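Local coordinates for lipocalin (Argas monolakensis, PDB 3BRN), which binds serotonin inside a lipocalin-type beta barrel and probably acts as a biogenic amine-binding protein of a soft tick, at residues F13-S18 and T95-S100. Numbering follows the deposited sequence.
With SRO (serotonin), chain C.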
# COMPACT_ATOMS: atom_id res chain seq x y z
N PHE A 13 -14.47 -4.20 -1.76
CA PHE A 13 -13.51 -3.32 -1.12
C PHE A 13 -13.36 -2.02 -1.91
O PHE A 13 -13.14 -2.04 -3.12
CB PHE A 13 -12.15 -4.01 -0.98
CG PHE A 13 -12.16 -5.17 -0.02
CD1 PHE A 13 -12.05 -4.95 1.34
CD2 PHE A 13 -12.27 -6.47 -0.48
CE1 PHE A 13 -12.06 -6.02 2.23
CE2 PHE A 13 -12.28 -7.53 0.40
CZ PHE A 13 -12.17 -7.31 1.75
N GLN A 14 -13.47 -0.90 -1.21
CA GLN A 14 -13.57 0.41 -1.85
C GLN A 14 -12.22 1.13 -1.82
O GLN A 14 -11.72 1.47 -0.75
CB GLN A 14 -14.64 1.26 -1.15
CG GLN A 14 -16.01 0.62 -1.18
CD GLN A 14 -17.00 1.35 -0.30
OE1 GLN A 14 -17.03 1.16 0.92
NE2 GLN A 14 -17.86 2.17 -0.92
N ALA A 15 -11.64 1.32 -3.01
CA ALA A 15 -10.38 2.02 -3.18
C ALA A 15 -10.24 3.39 -2.53
O ALA A 15 -9.21 3.69 -1.95
CB ALA A 15 -10.00 2.07 -4.66
N TYR A 16 -11.24 4.27 -2.65
CA TYR A 16 -11.10 5.56 -1.99
C TYR A 16 -10.95 5.42 -0.47
O TYR A 16 -10.12 6.09 0.13
CB TYR A 16 -12.23 6.54 -2.38
CG TYR A 16 -13.51 6.33 -1.63
CD1 TYR A 16 -14.48 5.47 -2.11
CD2 TYR A 16 -13.81 7.11 -0.51
CE1 TYR A 16 -15.69 5.33 -1.47
CE2 TYR A 16 -15.01 6.96 0.14
CZ TYR A 16 -15.95 6.07 -0.34
OH TYR A 16 -17.13 5.88 0.32
N LYS A 17 -11.66 4.47 0.14
CA LYS A 17 -11.50 4.21 1.57
C LYS A 17 -10.14 3.62 1.92
O LYS A 17 -9.57 3.92 2.97
CB LYS A 17 -12.62 3.30 2.09
CG LYS A 17 -13.94 4.01 2.30
CD LYS A 17 -15.11 3.10 2.04
CE LYS A 17 -16.40 3.69 2.54
NZ LYS A 17 -16.65 3.32 3.96
N SER A 18 -9.62 2.73 1.07
CA SER A 18 -8.29 2.21 1.27
C SER A 18 -7.23 3.34 1.19
O SER A 18 -6.32 3.42 2.01
CB SER A 18 -7.98 1.13 0.22
OG SER A 18 -6.61 0.75 0.31
N THR A 95 -3.62 -0.83 -9.49
CA THR A 95 -3.52 -1.63 -8.28
C THR A 95 -4.94 -1.99 -7.82
O THR A 95 -5.82 -1.13 -7.78
CB THR A 95 -2.83 -0.80 -7.19
OG1 THR A 95 -1.44 -0.65 -7.51
CG2 THR A 95 -2.98 -1.46 -5.82
N THR A 96 -5.17 -3.25 -7.46
CA THR A 96 -6.50 -3.69 -7.03
C THR A 96 -6.47 -3.99 -5.53
O THR A 96 -5.61 -4.72 -5.06
CB THR A 96 -6.96 -4.98 -7.78
OG1 THR A 96 -6.87 -4.77 -9.19
CG2 THR A 96 -8.41 -5.37 -7.42
N VAL A 97 -7.47 -3.50 -4.81
CA VAL A 97 -7.56 -3.78 -3.38
C VAL A 97 -8.23 -5.13 -3.17
O VAL A 97 -9.40 -5.28 -3.49
CB VAL A 97 -8.32 -2.69 -2.63
CG1 VAL A 97 -8.20 -2.90 -1.13
CG2 VAL A 97 -7.80 -1.30 -3.03
N LEU A 98 -7.48 -6.13 -2.70
CA LEU A 98 -8.05 -7.46 -2.48
C LEU A 98 -8.66 -7.52 -1.09
O LEU A 98 -9.53 -8.33 -0.83
CB LEU A 98 -6.95 -8.53 -2.61
CG LEU A 98 -6.21 -8.48 -3.95
CD1 LEU A 98 -5.19 -9.60 -3.94
CD2 LEU A 98 -7.21 -8.63 -5.11
N PHE A 99 -8.09 -6.74 -0.18
CA PHE A 99 -8.61 -6.65 1.18
C PHE A 99 -8.08 -5.41 1.87
O PHE A 99 -6.97 -4.98 1.63
CB PHE A 99 -8.25 -7.91 1.98
CG PHE A 99 -8.60 -7.81 3.45
CD1 PHE A 99 -9.86 -8.17 3.90
CD2 PHE A 99 -7.65 -7.38 4.36
CE1 PHE A 99 -10.18 -8.07 5.25
CE2 PHE A 99 -7.98 -7.25 5.70
CZ PHE A 99 -9.24 -7.62 6.15
N SER A 100 -8.88 -4.82 2.76
CA SER A 100 -8.39 -3.68 3.53
C SER A 100 -9.26 -3.52 4.75
O SER A 100 -10.40 -3.97 4.74
CB SER A 100 -8.48 -2.41 2.68
OG SER A 100 -7.91 -1.31 3.36
OH SRO C . -2.11 6.41 -3.16
CZ3 SRO C . -1.81 5.08 -3.30
CH2 SRO C . -1.39 4.64 -4.55
CZ2 SRO C . -0.96 3.32 -4.73
CE2 SRO C . -1.03 2.48 -3.63
NE1 SRO C . -0.77 1.17 -3.43
CD1 SRO C . -1.00 0.86 -2.13
CG SRO C . -1.46 2.01 -1.48
CD2 SRO C . -1.49 3.01 -2.44
CE3 SRO C . -1.86 4.26 -2.29
CB SRO C . -1.87 2.10 -0.03
CA SRO C . -3.39 2.37 0.08
NZ SRO C . -3.72 2.62 1.49
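Phe13 sets one ring face over the alpha carbon of Phe99, at the corner of 98-100, and shows how one aromatic plate can close over a kink in a barrel wall. The bump it covers, Phe99 CA, sits over the centre of the Phe13 ring in a CH-pi contact, 3.6 Å from the centroid and 9° off the ring normal. Two backbone atoms also come near the ring: Leu98 O approaches CE2 of Phe13 at 3.1 Å, and Ser100 N lies 3.4 Å from CE1. The two rings cross obliquely with their planes at 69°, Phe13 CZ reaching Phe99 CD1 at 3.3 Å. The Phe99 ring also meets Phe9 edge-to-face and packs against helix 131-140.

Val97 supplies the second bump. Its methyls divide the work: CG1 rests against CB of Phe13 at 4.1 Å, while CG2 fits the shallow hollow between Ala15 and Ser18 on the first turn of helix 15-20, 4.1 Å from Ser18 CB. No hydrogen bond joins the two segments, so shape carries the contact. Ser100 OG comes within 3.9 Å of Ser18 OG but is hydrogen-bonded to Asp106 OD1. Asp106, through its other carboxylate oxygen, is also hydrogen-bonded to serotonin, so Ser100 is a second-shell residue that may help position this group. Serotonin NZ donates to Ser18 O at 2.8 Å. Leu98 and Phe99, both facing Val107, form a classic beta bulge at the Phe13 ring. The first turn of helix 15-20, packed on this bulged strand, thus lends Ser18 to the serotonin pocket of the tick lipocalin barrel.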